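Local atomic coordinates of propionate kinase (Francisella tularensis subsp. tularensis, PDB entry 3KHY), a protein that probably catalyses the reversible, magnesium-dependent transfer of a phosphoryl group from ATP to a short-chain carboxylate, forming acetyl phosphate from acetate. Residues P159-L162 with T163-N167; G175-H178 with K179-E183; L249-V253 with T254-N258. All blocks are in the same frame, centred on the assembly; numbering follows the deposited sequence.

Interaction 1 of 3, residues P159-L162 with T163-N167; sequences PYEL and THKHN
The short helix 160-164, with Pro159 at the N-cap position, lies at the interface with the second subunit and carries Tyr160 and His164 one turn apart. With CG of Tyr160 anti to the backbone N (chi1 -178°), the phenol ring reaches forward along the helix to the level of His164. CD2 of His164 sits over the centre of that ring, 3.3 Å from Tyr160 CE2, while the two planes are inclined at 37°, neither stacked flat nor edge-on. Tyr160 OH lies over one imidazole face, toward its rim, and CG2 of Thr163 over the centre of the other. His164 N donates to Tyr160 O (3.0 Å). Glu161 and Lys165 run side by side in extended form, touching through Glu161 CG and Lys165 CB (3.8 Å). At the C-terminal side Glu161 O receives His166 N at 3.3 Å, as well as a weak bond from Lys165 N. Leu162 reaches His166 ND1 with CD2 and also packs on Met259 of the second subunit. Glu161 OE1 and Lys165 NZ stay 4.4 Å apart, beyond a salt bridge, so their attraction is probably modest and the aliphatic stems supply the direct touch.

Interaction 2 of 3, residues G175-H178 with K179-E183; sequences GTSH and KYVSE
Ser182 meets the preceding turn of its helix through both atoms of its side chain. Its CB lies 3.3 Å from His178 O, and OG comes closer still, 2.8 Å from the same His178 O. A first torsion of 59° sets OG between the backbone N and the carbonyl carbon, folding the hydroxyl back onto the helix. Lys179 O is also within range of OG, at 3.2 Å, and the single hydroxyl proton could serve either carbonyl. His178 O is held in any case by Ser182 N, whose bond to it is 3.0 Å long.

These residues form the opening turns of helix 175-188, a buried helix packed between strand 196-201 and helix 372-382 in this member of the actin-like ATPase clan. Backbone bonds carry the turn, among them Val181 N to Ser177 O at 2.8 Å. Val181 adds its CG2 methyl beside that carbonyl, 3.4 Å from Ser177 O, and reaches across to Val198. Tyr180 brings CB against Thr176 O (3.4 Å), after which its ring leads off toward Met375.

From the same turn, polar ends lead from the helix to neighbouring elements. Ser177 OG is hydrogen-bonded to His200 and to Thr370, and its side chain also touches Glu372; His200 is a predicted ATP-binding residue and Glu372 a predicted magnesium ligand. His178 NE2 is hydrogen-bonded to Ser206. Lys179 starts with CB 3.3 Å from Gly175 O, then extends to CE and bends at its end, where NZ lies near Glu379 of helix 372-382 and, weakly, Glu183; the modelled place of NZ is doubtful, and so are these salt bridges.

Interaction 3 of 3, residues L249-V253 with T254-N258; sequences LGWSV and TEITN
A chi1 of 69° places Ser252 OG between its own backbone N and carbonyl carbon, facing the first turn of helix 253-262, and a chi1 of -71° on Glu255 puts CG beside the backbone N, from where the extended chain doubles back to the start of the helix. The two residues thereby form a capping box. Glu255 N donates to Ser252 OG at 2.9 Å, and in return Ser252 N donates to Glu255 OE1, also at 2.9 Å and nearly straight at 170°. The carboxylate oxygen is met on its anti side, somewhat out of the plane. Ser252 OG also lies close to the stem of Glu255, 3.2 Å from its CG.

Just before the cap, Trp251 turns CB toward the helix and touches Ile256 CG1 at 3.7 Å. That CG1 lies near the plane of the indole, at its edge, with the two side chains set at a slant to each other. Leu249 CD2 covers part of one indole face. Trp251 and Ile256 both reach Ile245 of the preceding helix 241-249, so this apolar step joins the two helices across their connecting loop.

At the first residue of the helix, Val253 O accepts twice from Thr257: its N at 2.9 Å and its OG1 at 2.8 Å approach from opposite faces of the carbonyl plane. Val253 and Thr257 lie alongside each other, pointing the same way, and both pack on the second subunit, Val253 against Val253 of that subunit. The reciprocal bonds of the box give the N-H groups of Glu255 and Ser252 partners at the helix start, where no preceding turn offers carbonyls, and the carboxylate of Glu255, if charged, would probably interact favourably with the helix dipole.

In the fold
From the N terminus, the chain passes through the eight-stranded mixed sheet before reaching interaction 1, on helix 160-164. Interaction 2 follows on the next helix, 175-188, its centre about 10 Å from the centre of the chain, packed against the five-stranded sheet. Interaction 3 comes where the loop after helix 241-249 enters helix 253-262. Each contact joins neighbouring residues along one continuous stretch and closes no long loop; the three lie in series, without nesting or crossing. Interactions 1 and 3, about 14 Å apart at their nearest atoms, both touch the second subunit, His166 of one subunit packing on Leu249 of the other, whereas interaction 2 lies inside, near predicted nucleotide and magnesium sites.

Interaction 1 of 3, residues P159-L162 with T163-N167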
loop_
_atom_site.group_PDB
_atom_site.type_symbol
_atom_site.label_atom_id
_atom_site.label_comp_id
_atom_site.label_asym_id
_atom_site.label_seq_id
_atom_site.Cartn_x
_atom_site.Cartn_y
_atom_site.Cartn_z
ATOM N N PRO A 159 -6.789 -15.318 -0.901
ATOM C CA PRO A 159 -7.188 -16.649 -1.382
ATOM C C PRO A 159 -7.321 -16.712 -2.902
ATOM O O PRO A 159 -7.875 -15.807 -3.523
ATOM C CB PRO A 159 -8.555 -16.868 -0.723
ATOM C CG PRO A 159 -8.460 -16.098 0.566
ATOM C CD PRO A 159 -7.607 -14.872 0.243
ATOM N N TYR A 160 -6.798 -17.782 -3.486
ATOM C CA TYR A 160 -6.926 -18.057 -4.917
ATOM C C TYR A 160 -8.327 -17.760 -5.470
ATOM O O TYR A 160 -8.474 -17.138 -6.521
ATOM C CB TYR A 160 -6.574 -19.532 -5.182
ATOM C CG TYR A 160 -6.626 -19.919 -6.638
ATOM C CD1 TYR A 160 -7.826 -20.281 -7.242
ATOM C CD2 TYR A 160 -5.472 -19.918 -7.415
ATOM C CE1 TYR A 160 -7.870 -20.627 -8.581
ATOM C CE2 TYR A 160 -5.507 -20.269 -8.749
ATOM C CZ TYR A 160 -6.707 -20.619 -9.327
ATOM O OH TYR A 160 -6.730 -20.963 -10.656
ATOM N N GLU A 161 -9.358 -18.213 -4.767
ATOM C CA GLU A 161 -10.728 -18.058 -5.253
ATOM C C GLU A 161 -11.179 -16.604 -5.364
ATOM O O GLU A 161 -11.939 -16.260 -6.262
ATOM C CB GLU A 161 -11.704 -18.820 -4.363
ATOM C CG GLU A 161 -13.139 -18.717 -4.827
ATOM C CD GLU A 161 -14.017 -19.788 -4.211
ATOM O OE1 GLU A 161 -14.240 -20.825 -4.875
ATOM O OE2 GLU A 161 -14.475 -19.594 -3.063
ATOM N N LEU A 162 -10.732 -15.761 -4.439
ATOM C CA LEU A 162 -11.075 -14.346 -4.503
ATOM C C LEU A 162 -10.401 -13.670 -5.698
ATOM O O LEU A 162 -11.001 -12.846 -6.388
ATOM C CB LEU A 162 -10.707 -13.649 -3.196
ATOM C CG LEU A 162 -11.594 -14.071 -2.020
ATOM C CD1 LEU A 162 -11.139 -13.378 -0.758
ATOM C CD2 LEU A 162 -13.041 -13.707 -2.322
ATOM N N THR A 163 -9.151 -14.038 -5.937
ATOM C CA THR A 163 -8.396 -13.537 -7.077
ATOM C C THR A 163 -9.055 -13.916 -8.399
ATOM O O THR A 163 -9.258 -13.066 -9.265
ATOM C CB THR A 163 -6.962 -14.085 -7.050
ATOM O OG1 THR A 163 -6.318 -13.628 -5.859
ATOM C CG2 THR A 163 -6.164 -13.626 -8.279
ATOM N N HIS A 164 -9.401 -15.194 -8.539
ATOM C CA HIS A 164 -9.799 -15.737 -9.838
ATOM C C HIS A 164 -11.310 -15.840 -10.072
ATOM O O HIS A 164 -11.813 -15.336 -11.070
ATOM C CB HIS A 164 -9.082 -17.066 -10.091
ATOM C CG HIS A 164 -7.590 -16.930 -10.090
ATOM N ND1 HIS A 164 -6.895 -16.387 -11.150
ATOM C CD2 HIS A 164 -6.667 -17.217 -9.142
ATOM C CE1 HIS A 164 -5.605 -16.375 -10.868
ATOM N NE2 HIS A 164 -5.440 -16.867 -9.651
ATOM N N LYS A 165 -12.042 -16.461 -9.158
ATOM C CA LYS A 165 -13.491 -16.520 -9.331
ATOM C C LYS A 165 -14.092 -15.119 -9.257
ATOM O O LYS A 165 -14.982 -14.777 -10.025
ATOM C CB LYS A 165 -14.133 -17.425 -8.278
ATOM C CG LYS A 165 -15.635 -17.615 -8.453
ATOM C CD LYS A 165 -16.147 -18.635 -7.452
ATOM C CE LYS A 165 -17.656 -18.786 -7.534
ATOM N NZ LYS A 165 -18.148 -19.818 -6.572
ATOM N N HIS A 166 -13.586 -14.299 -8.342
ATOM C CA HIS A 166 -14.214 -13.006 -8.097
ATOM C C HIS A 166 -13.423 -11.818 -8.642
ATOM O O HIS A 166 -13.808 -10.667 -8.444
ATOM C CB HIS A 166 -14.553 -12.847 -6.609
ATOM C CG HIS A 166 -15.502 -13.893 -6.105
ATOM N ND1 HIS A 166 -15.107 -14.933 -5.285
ATOM C CD2 HIS A 166 -16.820 -14.088 -6.345
ATOM C CE1 HIS A 166 -16.145 -15.702 -5.017
ATOM N NE2 HIS A 166 -17.197 -15.215 -5.649
ATOM N N ASN A 167 -12.329 -12.110 -9.343
ATOM C CA ASN A 167 -11.626 -11.096 -10.123
ATOM C C ASN A 167 -11.062 -9.945 -9.286
ATOM O O ASN A 167 -10.949 -8.817 -9.768
ATOM C CB ASN A 167 -12.565 -10.549 -11.199
ATOM C CG ASN A 167 -13.126 -11.652 -12.083
ATOM O OD1 ASN A 167 -12.374 -12.413 -12.692
ATOM N ND2 ASN A 167 -14.448 -11.755 -12.140
#

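Interaction 2 of 3, residues G175-H178 with K179-E183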
loop_
_atom_site.group_PDB
_atom_site.type_symbol
_atom_site.label_atom_id
_atom_site.label_comp_id
_atom_site.label_asym_id
_atom_site.label_seq_id
_atom_site.Cartn_x
_atom_site.Cartn_y
_atom_site.Cartn_z
ATOM N N GLY A 175 -5.672 5.036 -17.055
ATOM C CA GLY A 175 -4.932 4.335 -18.096
ATOM C C GLY A 175 -4.795 5.116 -19.392
ATOM O O GLY A 175 -3.750 5.087 -20.033
ATOM N N THR A 176 -5.849 5.827 -19.777
ATOM C CA THR A 176 -5.830 6.582 -21.025
ATOM C C THR A 176 -4.863 7.770 -20.934
ATOM O O THR A 176 -4.217 8.122 -21.912
ATOM C CB THR A 176 -7.257 7.020 -21.413
ATOM O OG1 THR A 176 -8.053 5.843 -21.636
ATOM C CG2 THR A 176 -7.245 7.861 -22.677
ATOM N N SER A 177 -4.732 8.364 -19.749
ATOM C CA SER A 177 -3.785 9.461 -19.570
ATOM C C SER A 177 -2.341 8.932 -19.522
ATOM O O SER A 177 -1.452 9.490 -20.157
ATOM C CB SER A 177 -4.130 10.265 -18.317
ATOM O OG SER A 177 -3.123 11.227 -18.028
ATOM N N HIS A 178 -2.108 7.853 -18.773
ATOM C CA HIS A 178 -0.778 7.250 -18.734
ATOM C C HIS A 178 -0.299 6.793 -20.110
ATOM O O HIS A 178 0.864 6.960 -20.459
ATOM C CB HIS A 178 -0.725 6.098 -17.722
ATOM C CG HIS A 178 -0.814 6.567 -16.304
ATOM N ND1 HIS A 178 0.148 7.367 -15.733
ATOM C CD2 HIS A 178 -1.758 6.374 -15.353
ATOM C CE1 HIS A 178 -0.197 7.650 -14.488
ATOM N NE2 HIS A 178 -1.350 7.060 -14.232
ATOM N N LYS A 179 -1.209 6.252 -20.905
ATOM C CA LYS A 179 -0.867 5.853 -22.267
ATOM C C LYS A 179 -0.533 7.047 -23.166
ATOM O O LYS A 179 0.504 7.078 -23.825
ATOM C CB LYS A 179 -2.016 5.051 -22.878
ATOM C CG LYS A 179 -1.677 4.415 -24.228
ATOM C CD LYS A 179 -2.759 3.433 -24.654
ATOM C CE LYS A 179 -2.319 2.607 -25.861
ATOM N NZ LYS A 179 -2.808 3.243 -27.103
ATOM N N TYR A 180 -1.427 8.027 -23.200
ATOM C CA TYR A 180 -1.200 9.224 -23.994
ATOM C C TYR A 180 0.110 9.907 -23.590
ATOM O O TYR A 180 0.920 10.254 -24.436
ATOM C CB TYR A 180 -2.375 10.201 -23.875
ATOM C CG TYR A 180 -2.101 11.510 -24.571
ATOM C CD1 TYR A 180 -2.329 11.646 -25.938
ATOM C CD2 TYR A 180 -1.575 12.591 -23.879
ATOM C CE1 TYR A 180 -2.060 12.826 -26.590
ATOM C CE2 TYR A 180 -1.300 13.791 -24.526
ATOM C CZ TYR A 180 -1.545 13.894 -25.882
ATOM O OH TYR A 180 -1.268 15.066 -26.535
ATOM N N VAL A 181 0.327 10.098 -22.294
ATOM C CA VAL A 181 1.514 10.845 -21.847
ATOM C C VAL A 181 2.821 10.077 -22.115
ATOM O O VAL A 181 3.829 10.661 -22.520
ATOM C CB VAL A 181 1.387 11.272 -20.359
ATOM C CG1 VAL A 181 2.723 11.752 -19.809
ATOM C CG2 VAL A 181 0.347 12.386 -20.231
ATOM N N SER A 182 2.810 8.766 -21.899
ATOM C CA SER A 182 4.005 7.996 -22.166
ATOM C C SER A 182 4.256 7.971 -23.673
ATOM O O SER A 182 5.401 7.989 -24.100
ATOM C CB SER A 182 3.938 6.583 -21.564
ATOM O OG SER A 182 2.839 5.851 -22.072
ATOM N N GLU A 183 3.197 7.963 -24.477
ATOM C CA GLU A 183 3.380 8.099 -25.927
ATOM C C GLU A 183 4.026 9.426 -26.310
ATOM O O GLU A 183 4.883 9.458 -27.185
ATOM C CB GLU A 183 2.074 7.907 -26.700
ATOM C CG GLU A 183 1.637 6.458 -26.737
ATOM C CD GLU A 183 0.422 6.227 -27.605
ATOM O OE1 GLU A 183 -0.100 7.200 -28.201
ATOM O OE2 GLU A 183 -0.012 5.063 -27.681
#

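Interaction 3 of 3, residues L249-V253 with T254-N258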
loop_
_atom_site.group_PDB
_atom_site.type_symbol
_atom_site.label_atom_id
_atom_site.label_comp_id
_atom_site.label_asym_id
_atom_site.label_seq_id
_atom_site.Cartn_x
_atom_site.Cartn_y
_atom_site.Cartn_z
ATOM N N LEU A 249 -16.730 2.537 16.537
ATOM C CA LEU A 249 -17.622 3.651 16.253
ATOM C C LEU A 249 -18.958 3.178 15.685
ATOM O O LEU A 249 -19.923 3.933 15.655
ATOM C CB LEU A 249 -16.966 4.616 15.266
ATOM C CG LEU A 249 -15.807 5.491 15.748
ATOM C CD1 LEU A 249 -14.665 4.670 16.312
ATOM C CD2 LEU A 249 -15.319 6.358 14.603
ATOM N N GLY A 250 -19.000 1.935 15.214
ATOM C CA GLY A 250 -20.234 1.349 14.716
ATOM C C GLY A 250 -20.662 1.749 13.311
ATOM O O GLY A 250 -21.829 1.583 12.957
ATOM N N TRP A 251 -19.733 2.272 12.508
ATOM C CA TRP A 251 -20.036 2.606 11.117
ATOM C C TRP A 251 -20.201 1.361 10.255
ATOM O O TRP A 251 -19.618 0.323 10.541
ATOM C CB TRP A 251 -18.917 3.443 10.498
ATOM C CG TRP A 251 -18.690 4.795 11.111
ATOM C CD1 TRP A 251 -19.190 5.271 12.289
ATOM C CD2 TRP A 251 -17.864 5.832 10.579
ATOM N NE1 TRP A 251 -18.734 6.546 12.516
ATOM C CE2 TRP A 251 -17.915 6.912 11.480
ATOM C CE3 TRP A 251 -17.089 5.952 9.422
ATOM C CZ2 TRP A 251 -17.222 8.101 11.259
ATOM C CZ3 TRP A 251 -16.398 7.134 9.203
ATOM C CH2 TRP A 251 -16.469 8.191 10.116
ATOM N N SER A 252 -20.975 1.483 9.181
ATOM C CA SER A 252 -21.117 0.419 8.191
ATOM C C SER A 252 -19.974 0.444 7.182
ATOM O O SER A 252 -19.289 1.464 7.033
ATOM C CB SER A 252 -22.425 0.596 7.423
ATOM O OG SER A 252 -22.356 1.743 6.587
ATOM N N VAL A 253 -19.786 -0.670 6.478
ATOM C CA VAL A 253 -18.810 -0.743 5.395
ATOM C C VAL A 253 -19.038 0.391 4.400
ATOM O O VAL A 253 -18.092 1.001 3.912
ATOM C CB VAL A 253 -18.894 -2.071 4.618
ATOM C CG1 VAL A 253 -17.901 -2.070 3.461
ATOM C CG2 VAL A 253 -18.629 -3.238 5.523
ATOM N N THR A 254 -20.305 0.667 4.105
ATOM C CA THR A 254 -20.656 1.715 3.158
ATOM C C THR A 254 -20.239 3.085 3.673
ATOM O O THR A 254 -19.714 3.911 2.919
ATOM C CB THR A 254 -22.178 1.709 2.877
ATOM O OG1 THR A 254 -22.531 0.486 2.220
ATOM C CG2 THR A 254 -22.570 2.880 1.998
ATOM N N GLU A 255 -20.481 3.332 4.956
ATOM C CA GLU A 255 -20.113 4.612 5.551
ATOM C C GLU A 255 -18.594 4.765 5.615
ATOM O O GLU A 255 -18.061 5.834 5.362
ATOM C CB GLU A 255 -20.725 4.757 6.945
ATOM C CG GLU A 255 -22.237 4.970 6.922
ATOM C CD GLU A 255 -22.890 4.751 8.276
ATOM O OE1 GLU A 255 -22.344 3.983 9.100
ATOM O OE2 GLU A 255 -23.962 5.344 8.511
ATOM N N ILE A 256 -17.898 3.695 5.966
ATOM C CA ILE A 256 -16.441 3.758 6.032
ATOM C C ILE A 256 -15.869 4.006 4.636
ATOM O O ILE A 256 -14.980 4.815 4.470
ATOM C CB ILE A 256 -15.827 2.477 6.623
ATOM C CG1 ILE A 256 -16.346 2.260 8.046
ATOM C CG2 ILE A 256 -14.290 2.584 6.639
ATOM C CD1 ILE A 256 -16.055 0.884 8.597
ATOM N N THR A 257 -16.398 3.312 3.638
ATOM C CA THR A 257 -15.892 3.441 2.279
ATOM C C THR A 257 -16.186 4.834 1.730
ATOM O O THR A 257 -15.353 5.434 1.035
ATOM C CB THR A 257 -16.506 2.378 1.341
ATOM O OG1 THR A 257 -16.189 1.065 1.823
ATOM C CG2 THR A 257 -15.962 2.532 -0.084
ATOM N N ASN A 258 -17.371 5.354 2.042
ATOM C CA ASN A 258 -17.719 6.712 1.633
ATOM C C ASN A 258 -16.761 7.724 2.247
ATOM O O ASN A 258 -16.338 8.671 1.589
ATOM C CB ASN A 258 -19.152 7.060 2.027
ATOM C CG ASN A 258 -19.499 8.496 1.700
ATOM O OD1 ASN A 258 -19.550 9.354 2.586
ATOM N ND2 ASN A 258 -19.708 8.776 0.416
#